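Long-range contacts in NAD-dependent protein deacylase 2 (PDB 4TWJ), which removes acyl groups from lysine residues of proteins in an NAD-dependent reaction, deacetylating the archaeal chromatin protein Alba and thereby increasing its affinity for DNA: residues A[124-129]-A[151-156]; A[179-184]-A[204-209]. All coordinates share one frame; numbering follows the deposited sequence.

Contact 1. Residues A[124-129]-A[151-156]; sequences LDCLDC and RKCGSY. With ZN (zinc ion), chain C.
C126 and C129 from one segment and C153 from the other converge on a single zinc ion, each SG lying 2.3 Å from ZN. C150, just ahead of 151-156, supplies the fourth thiolate. The shared metal draws the sulfurs close, with C126 SG 3.7 Å from C153 SG. C129 and C153 reach it with similar first torsions, each SG between its own backbone N and carbonyl carbon (chi1 near 80°), and their CB atoms approach to 4.2 Å. Backbone amides form a second shell around the sulfurs. The N-H of C129 points almost straight at C126 SG (3.5 Å from N, 177° at the hydrogen), while D128 N to C126 SG and S155 N to C153 SG are weaker, more bent bonds. Such N-H groups would be expected to spread the negative charge of the thiolates. Two CxxC pairs, C126/C129 and C150/C153, thus build the Cys4 zinc site characteristic of the sirtuin small domain, and here they tie the end of strand 123-126 to the loop before strand 158-162. Outside the metal shell, one direct hydrogen bond joins the segments: S155 OG donates to D128 OD1 over 2.6 Å, approaching the anti side of the carboxylate and 21° out of its plane. The same OG is hydrogen-bonded to Y157 N, which would fix the hydroxyl's orientation. S155 CB meanwhile rests 3.7 Å from C126 SG. The aliphatic chain of K152 makes van der Waals contact with the site, its CD 4.1 Å from C129 SG. The ammonium of K152 forms its salt bridge with E131; a water that donates to C129 O makes a weak, long bond with K152 NZ.

Contact 2. Residues A[179-184]-A[204-209]; sequences EEAKHC and YIAKKA
A181 O is met by the backbone of A206: A206 CA lies 3.2 Å away in a CA-H...O contact with an angle of 143° at the hydrogen. A206 CB also lies against this oxygen, so the carbonyl in the last turn of helix 171-182 faces directly onto helix 201-208. The CA atoms of A181 and A206 are 4.5 Å apart, a separation that the small methyl groups permit. A181 CB and A206 CB are themselves in contact at 4.3 Å, and both methyls pack on F187 of strand 186-190. I205 extends the interface with its CG2 branch, which is anti to the backbone N and stands 3.8 Å from A181 CB. The same methyl presses on the aliphatic part of K182, where CG to I205 CG2 is only 3.5 Å, tighter than a usual carbon-carbon contact; the two side chains cross obliquely. Toward the C-terminal ends, A209 CB sits 3.4 Å from K182 O. C184 SG lies 3.9 Å from A206 CB. A water donates to both C184 O and A209 O. Within 179-184, H183, the first residue to leave helical geometry, donates from ND1 to an in-plane lone pair of E179 O, though that oxygen lies 24° out of the imidazole plane; one ring face receives K182 CB near the rim. Helix 201-208 is the connection of a beta-alpha-beta unit between parallel strands 186-190 and 212-217 of the Rossmann-type sheet, and helix 171-182 leads into the first of them. Since the direct contacts are mainly of small apolar groups and backbone carbonyls, with a water bridging the C-terminal ends, cohesion here probably depends on close fit rather than on charge.

Contact 1 closes before contact 2 opens along the chain, and their centres stand about 40 Å apart, with nearest atoms about 25 Å apart. They mark two different parts of the sirtuin fold. Contact 1 belongs to the small zinc-binding module, built around the antiparallel sheet of strands 132-134, 123-126 and 158-162. Contact 2 joins two helices beside the six-stranded parallel sheet of the Rossmann-type domain, on which NAD binds. Strand 158-162 and the chain after it lead from the module back to helix 171-182. In sirtuins generally, substrate and NAD meet between these parts; the zinc site of contact 1 is structural in this family, and contact 2 lies away from the annotated sites.

Contact 1. Residues A[124-129]-A[151-156]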
ATOM      1  N   LEU A 124      13.966 -11.084  -5.047  1.00 14.36           N
ATOM      2  CA  LEU A 124      13.411 -11.933  -6.100  1.00 13.95           C
ATOM      3  C   LEU A 124      14.004 -13.335  -6.038  1.00 14.07           C
ATOM      4  O   LEU A 124      15.075 -13.539  -5.464  1.00 14.09           O
ATOM      5  CB  LEU A 124      13.679 -11.325  -7.482  1.00 13.50           C
ATOM      6  CG  LEU A 124      13.368  -9.836  -7.659  1.00 13.05           C
ATOM      7  CD1 LEU A 124      14.576  -8.970  -7.321  1.00 12.90           C
ATOM      8  CD2 LEU A 124      12.909  -9.553  -9.082  1.00 12.98           C
ATOM      9  N   ASP A 125      13.292 -14.290  -6.630  1.00 14.19           N
ATOM     10  CA  ASP A 125      13.712 -15.689  -6.656  1.00 14.59           C
ATOM     11  C   ASP A 125      13.519 -16.281  -8.041  1.00 14.71           C
ATOM     12  O   ASP A 125      12.513 -16.015  -8.696  1.00 14.94           O
ATOM     13  CB  ASP A 125      12.876 -16.517  -5.685  1.00 14.75           C
ATOM     14  CG  ASP A 125      12.986 -16.033  -4.264  1.00 14.96           C
ATOM     15  OD1 ASP A 125      13.950 -16.420  -3.572  1.00 15.64           O
ATOM     16  OD2 ASP A 125      12.102 -15.268  -3.832  1.00 15.23           O
ATOM     17  N   CYS A 126      14.469 -17.102  -8.476  1.00 14.82           N
ATOM     18  CA  CYS A 126      14.265 -17.920  -9.665  1.00 14.86           C
ATOM     19  C   CYS A 126      13.445 -19.148  -9.283  1.00 15.51           C
ATOM     20  O   CYS A 126      13.850 -19.918  -8.409  1.00 15.46           O
ATOM     21  CB  CYS A 126      15.595 -18.357 -10.253  1.00 14.73           C
ATOM     22  SG  CYS A 126      15.441 -19.517 -11.623  1.00 14.36           S
ATOM     23  N   LEU A 127      12.306 -19.339  -9.941  1.00 16.41           N
ATOM     24  CA  LEU A 127      11.414 -20.457  -9.618  1.00 17.45           C
ATOM     25  C   LEU A 127      11.975 -21.822 -10.016  1.00 18.15           C
ATOM     26  O   LEU A 127      11.518 -22.846  -9.504  1.00 18.98           O
ATOM     27  CB  LEU A 127      10.046 -20.265 -10.276  1.00 17.64           C
ATOM     28  CG  LEU A 127       9.280 -18.983  -9.943  1.00 17.92           C
ATOM     29  CD1 LEU A 127       7.870 -19.068 -10.511  1.00 17.91           C
ATOM     30  CD2 LEU A 127       9.235 -18.715  -8.446  1.00 18.23           C
ATOM     31  N   ASP A 128      12.950 -21.844 -10.923  1.00 18.84           N
ATOM     32  CA  ASP A 128      13.531 -23.100 -11.396  1.00 19.22           C
ATOM     33  C   ASP A 128      14.688 -23.605 -10.530  1.00 19.34           C
ATOM     34  O   ASP A 128      14.674 -24.762 -10.109  1.00 20.28           O
ATOM     35  CB  ASP A 128      13.973 -22.974 -12.859  1.00 19.84           C
ATOM     36  CG  ASP A 128      12.802 -23.013 -13.829  1.00 20.53           C
ATOM     37  OD1 ASP A 128      12.781 -22.191 -14.762  1.00 20.79           O
ATOM     38  OD2 ASP A 128      11.900 -23.866 -13.660  1.00 21.55           O
ATOM     39  N   CYS A 129      15.686 -22.758 -10.274  1.00 18.52           N
ATOM     40  CA  CYS A 129      16.861 -23.171  -9.489  1.00 17.98           C
ATOM     41  C   CYS A 129      16.934 -22.536  -8.093  1.00 18.18           C
ATOM     42  O   CYS A 129      17.860 -22.827  -7.333  1.00 18.05           O
ATOM     43  CB  CYS A 129      18.146 -22.876 -10.264  1.00 17.47           C
ATOM     44  SG  CYS A 129      18.702 -21.159 -10.175  1.00 16.86           S
ATOM     45  N   ARG A 151      20.662 -15.481 -13.805  1.00 15.86           N
ATOM     46  CA  ARG A 151      22.034 -15.565 -14.300  1.00 16.79           C
ATOM     47  C   ARG A 151      22.616 -16.969 -14.131  1.00 17.19           C
ATOM     48  O   ARG A 151      23.411 -17.416 -14.961  1.00 17.68           O
ATOM     49  CB  ARG A 151      22.925 -14.534 -13.607  1.00 17.94           C
ATOM     50  CG  ARG A 151      24.356 -14.510 -14.135  1.00 18.68           C
ATOM     51  CD  ARG A 151      25.142 -13.352 -13.552  1.00 19.53           C
ATOM     52  NE  ARG A 151      24.724 -12.054 -14.093  1.00 20.11           N
ATOM     53  CZ  ARG A 151      25.382 -11.350 -15.019  1.00 20.62           C
ATOM     54  NH1 ARG A 151      24.901 -10.175 -15.413  1.00 20.92           N
ATOM     55  NH2 ARG A 151      26.516 -11.790 -15.553  1.00 21.12           N
ATOM     56  N   LYS A 152      22.223 -17.666 -13.070  1.00 16.64           N
ATOM     57  CA  LYS A 152      22.756 -19.003 -12.824  1.00 16.89           C
ATOM     58  C   LYS A 152      22.300 -19.994 -13.894  1.00 16.91           C
ATOM     59  O   LYS A 152      23.132 -20.632 -14.541  1.00 17.50           O
ATOM     60  CB  LYS A 152      22.364 -19.513 -11.435  1.00 16.95           C
ATOM     61  CG  LYS A 152      22.889 -20.911 -11.138  1.00 17.25           C
ATOM     62  CD  LYS A 152      22.757 -21.278  -9.669  1.00 17.60           C
ATOM     63  CE  LYS A 152      23.861 -20.656  -8.832  1.00 17.91           C
ATOM     64  NZ  LYS A 152      23.732 -21.026  -7.399  1.00 18.35           N
ATOM     65  N   CYS A 153      20.987 -20.114 -14.085  1.00 16.73           N
ATOM     66  CA  CYS A 153      20.430 -21.177 -14.932  1.00 16.46           C
ATOM     67  C   CYS A 153      19.788 -20.694 -16.241  1.00 16.40           C
ATOM     68  O   CYS A 153      19.449 -21.517 -17.099  1.00 16.40           O
ATOM     69  CB  CYS A 153      19.424 -21.997 -14.127  1.00 16.50           C
ATOM     70  SG  CYS A 153      17.786 -21.249 -13.975  1.00 16.85           S
ATOM     71  N   GLY A 154      19.624 -19.381 -16.393  1.00 15.86           N
ATOM     72  CA  GLY A 154      19.095 -18.792 -17.629  1.00 15.73           C
ATOM     73  C   GLY A 154      17.581 -18.673 -17.687  1.00 15.50           C
ATOM     74  O   GLY A 154      17.039 -18.194 -18.680  1.00 15.65           O
ATOM     75  N   SER A 155      16.896 -19.088 -16.623  1.00 15.20           N
ATOM     76  CA  SER A 155      15.430 -19.143 -16.620  1.00 15.06           C
ATOM     77  C   SER A 155      14.771 -17.790 -16.867  1.00 14.97           C
ATOM     78  O   SER A 155      15.305 -16.740 -16.499  1.00 14.76           O
ATOM     79  CB  SER A 155      14.916 -19.713 -15.295  1.00 15.19           C
ATOM     80  OG  SER A 155      13.497 -19.752 -15.262  1.00 15.20           O
ATOM     81  N   TYR A 156      13.595 -17.841 -17.491  1.00 15.10           N
ATOM     82  CA  TYR A 156      12.729 -16.677 -17.643  1.00 15.44           C
ATOM     83  C   TYR A 156      11.847 -16.463 -16.405  1.00 15.05           C
ATOM     84  O   TYR A 156      11.082 -15.501 -16.362  1.00 14.98           O
ATOM     85  CB  TYR A 156      11.819 -16.854 -18.871  1.00 16.21           C
ATOM     86  CG  TYR A 156      12.456 -16.512 -20.201  1.00 17.19           C
ATOM     87  CD1 TYR A 156      12.142 -15.324 -20.860  1.00 17.52           C
ATOM     88  CD2 TYR A 156      13.354 -17.380 -20.814  1.00 17.91           C
ATOM     89  CE1 TYR A 156      12.715 -15.005 -22.082  1.00 18.20           C
ATOM     90  CE2 TYR A 156      13.928 -17.070 -22.035  1.00 18.36           C
ATOM     91  CZ  TYR A 156      13.605 -15.881 -22.664  1.00 18.49           C
ATOM     92  OH  TYR A 156      14.172 -15.567 -23.880  1.00 19.73           O
TER
HETATM   93 ZN    ZN C 301      17.674 -20.076 -11.951  1.00 15.18          ZN
HETATM   94  O   HOH W   1      20.385 -21.753  -6.703  1.00 23.77           O

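Contact 2. Residues A[179-184]-A[204-209]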
ATOM      1  N   GLU A 179      -3.816  -7.378  13.756  1.00 12.61           N
ATOM      2  CA  GLU A 179      -3.660  -6.883  15.124  1.00 12.93           C
ATOM      3  C   GLU A 179      -3.702  -5.358  15.205  1.00 12.74           C
ATOM      4  O   GLU A 179      -4.290  -4.799  16.136  1.00 13.03           O
ATOM      5  CB  GLU A 179      -2.369  -7.421  15.740  1.00 13.45           C
ATOM      6  CG  GLU A 179      -2.427  -8.911  16.013  1.00 13.86           C
ATOM      7  CD  GLU A 179      -3.523  -9.259  16.994  1.00 14.55           C
ATOM      8  OE1 GLU A 179      -3.483  -8.727  18.119  1.00 15.29           O
ATOM      9  OE2 GLU A 179      -4.423 -10.045  16.635  1.00 16.07           O
ATOM     10  N   GLU A 180      -3.088  -4.689  14.231  1.00 12.61           N
ATOM     11  CA  GLU A 180      -3.177  -3.233  14.141  1.00 12.64           C
ATOM     12  C   GLU A 180      -4.624  -2.780  13.953  1.00 12.41           C
ATOM     13  O   GLU A 180      -5.089  -1.882  14.655  1.00 12.09           O
ATOM     14  CB  GLU A 180      -2.300  -2.701  13.004  1.00 13.03           C
ATOM     15  CG  GLU A 180      -0.811  -2.732  13.316  1.00 13.44           C
ATOM     16  CD  GLU A 180      -0.442  -1.864  14.504  1.00 13.93           C
ATOM     17  OE1 GLU A 180      -0.958  -0.736  14.610  1.00 13.85           O
ATOM     18  OE2 GLU A 180       0.361  -2.316  15.341  1.00 15.19           O
ATOM     19  N   ALA A 181      -5.338  -3.412  13.024  1.00 12.16           N
ATOM     20  CA  ALA A 181      -6.738  -3.064  12.769  1.00 12.20           C
ATOM     21  C   ALA A 181      -7.617  -3.293  14.000  1.00 12.50           C
ATOM     22  O   ALA A 181      -8.481  -2.473  14.305  1.00 12.14           O
ATOM     23  CB  ALA A 181      -7.277  -3.851  11.586  1.00 12.20           C
ATOM     24  N   LYS A 182      -7.376  -4.392  14.710  1.00 13.00           N
ATOM     25  CA  LYS A 182      -8.177  -4.752  15.888  1.00 13.95           C
ATOM     26  C   LYS A 182      -7.971  -3.831  17.081  1.00 14.03           C
ATOM     27  O   LYS A 182      -8.846  -3.745  17.944  1.00 14.55           O
ATOM     28  CB  LYS A 182      -7.872  -6.189  16.326  1.00 14.83           C
ATOM     29  CG  LYS A 182      -8.450  -7.236  15.399  1.00 15.94           C
ATOM     30  CD  LYS A 182      -7.932  -8.628  15.706  1.00 17.20           C
ATOM     31  CE  LYS A 182      -8.617  -9.258  16.901  1.00 18.46           C
ATOM     32  NZ  LYS A 182      -8.783 -10.723  16.668  1.00 19.31           N
ATOM     33  N   HIS A 183      -6.825  -3.156  17.144  1.00 13.78           N
ATOM     34  CA  HIS A 183      -6.463  -2.400  18.337  1.00 13.79           C
ATOM     35  C   HIS A 183      -6.074  -0.952  18.062  1.00 13.84           C
ATOM     36  O   HIS A 183      -5.318  -0.348  18.816  1.00 14.63           O
ATOM     37  CB  HIS A 183      -5.377  -3.160  19.099  1.00 13.93           C
ATOM     38  CG  HIS A 183      -5.825  -4.520  19.524  1.00 13.85           C
ATOM     39  ND1 HIS A 183      -5.364  -5.677  18.938  1.00 14.18           N
ATOM     40  CD2 HIS A 183      -6.765  -4.903  20.420  1.00 13.75           C
ATOM     41  CE1 HIS A 183      -5.974  -6.713  19.482  1.00 13.89           C
ATOM     42  NE2 HIS A 183      -6.833  -6.272  20.378  1.00 14.35           N
ATOM     43  N   CYS A 184      -6.628  -0.391  16.993  1.00 13.60           N
ATOM     44  CA  CYS A 184      -6.457   1.021  16.689  1.00 13.36           C
ATOM     45  C   CYS A 184      -7.745   1.744  17.058  1.00 13.35           C
ATOM     46  O   CYS A 184      -8.811   1.129  17.116  1.00 13.56           O
ATOM     47  CB  CYS A 184      -6.141   1.221  15.199  1.00 13.31           C
ATOM     48  SG  CYS A 184      -7.491   0.855  14.058  1.00 13.25           S
ATOM     49  N   TYR A 204     -12.775  -3.150   7.698  1.00 11.11           N
ATOM     50  CA  TYR A 204     -13.962  -3.697   8.361  1.00 11.37           C
ATOM     51  C   TYR A 204     -13.640  -4.209   9.763  1.00 11.23           C
ATOM     52  O   TYR A 204     -14.443  -4.066  10.680  1.00 11.56           O
ATOM     53  CB  TYR A 204     -14.587  -4.809   7.528  1.00 11.72           C
ATOM     54  CG  TYR A 204     -15.165  -4.322   6.226  1.00 12.24           C
ATOM     55  CD1 TYR A 204     -16.349  -3.587   6.198  1.00 12.58           C
ATOM     56  CD2 TYR A 204     -14.538  -4.599   5.020  1.00 12.59           C
ATOM     57  CE1 TYR A 204     -16.886  -3.143   5.000  1.00 12.80           C
ATOM     58  CE2 TYR A 204     -15.062  -4.154   3.821  1.00 13.03           C
ATOM     59  CZ  TYR A 204     -16.235  -3.431   3.813  1.00 13.19           C
ATOM     60  OH  TYR A 204     -16.756  -2.997   2.613  1.00 13.93           O
ATOM     61  N   ILE A 205     -12.466  -4.811   9.921  1.00 11.23           N
ATOM     62  CA  ILE A 205     -12.007  -5.247  11.238  1.00 11.36           C
ATOM     63  C   ILE A 205     -11.853  -4.050  12.181  1.00 11.50           C
ATOM     64  O   ILE A 205     -12.284  -4.102  13.336  1.00 11.43           O
ATOM     65  CB  ILE A 205     -10.682  -6.034  11.137  1.00 11.46           C
ATOM     66  CG1 ILE A 205     -10.930  -7.393  10.472  1.00 11.59           C
ATOM     67  CG2 ILE A 205     -10.048  -6.211  12.508  1.00 11.55           C
ATOM     68  CD1 ILE A 205      -9.668  -8.122  10.056  1.00 11.74           C
ATOM     69  N   ALA A 206     -11.239  -2.976  11.691  1.00 11.80           N
ATOM     70  CA  ALA A 206     -11.066  -1.763  12.498  1.00 12.12           C
ATOM     71  C   ALA A 206     -12.417  -1.146  12.869  1.00 12.75           C
ATOM     72  O   ALA A 206     -12.620  -0.713  14.006  1.00 12.86           O
ATOM     73  CB  ALA A 206     -10.201  -0.751  11.758  1.00 12.02           C
ATOM     74  N   LYS A 207     -13.337  -1.130  11.908  1.00 13.72           N
ATOM     75  CA  LYS A 207     -14.695  -0.619  12.128  1.00 14.79           C
ATOM     76  C   LYS A 207     -15.410  -1.417  13.223  1.00 15.16           C
ATOM     77  O   LYS A 207     -15.983  -0.835  14.151  1.00 14.96           O
ATOM     78  CB  LYS A 207     -15.486  -0.672  10.814  1.00 15.20           C
ATOM     79  CG  LYS A 207     -16.954  -0.285  10.914  1.00 16.17           C
ATOM     80  CD  LYS A 207     -17.158   1.207  11.009  1.00 16.75           C
ATOM     81  CE  LYS A 207     -18.631   1.549  10.820  1.00 17.30           C
ATOM     82  NZ  LYS A 207     -18.855   3.010  10.841  1.00 17.58           N
ATOM     83  N   LYS A 208     -15.366  -2.743  13.122  1.00 15.80           N
ATOM     84  CA  LYS A 208     -15.974  -3.616  14.135  1.00 16.98           C
ATOM     85  C   LYS A 208     -15.358  -3.396  15.518  1.00 17.02           C
ATOM     86  O   LYS A 208     -16.045  -3.500  16.540  1.00 17.33           O
ATOM     87  CB  LYS A 208     -15.833  -5.088  13.724  1.00 18.11           C
ATOM     88  CG  LYS A 208     -16.293  -6.089  14.778  1.00 19.45           C
ATOM     89  CD  LYS A 208     -15.981  -7.526  14.395  1.00 21.01           C
ATOM     90  CE  LYS A 208     -16.984  -8.087  13.402  1.00 22.07           C
ATOM     91  NZ  LYS A 208     -16.870  -9.568  13.276  1.00 23.15           N
ATOM     92  N   ALA A 209     -14.063  -3.085  15.542  1.00 16.59           N
ATOM     93  CA  ALA A 209     -13.330  -2.839  16.785  1.00 16.78           C
ATOM     94  C   ALA A 209     -13.589  -1.453  17.392  1.00 16.62           C
ATOM     95  O   ALA A 209     -13.089  -1.155  18.479  1.00 17.70           O
ATOM     96  CB  ALA A 209     -11.841  -3.042  16.554  1.00 16.77           C
TER
HETATM   97  O   HOH W   2     -11.167   1.267  18.893  1.00 31.67           O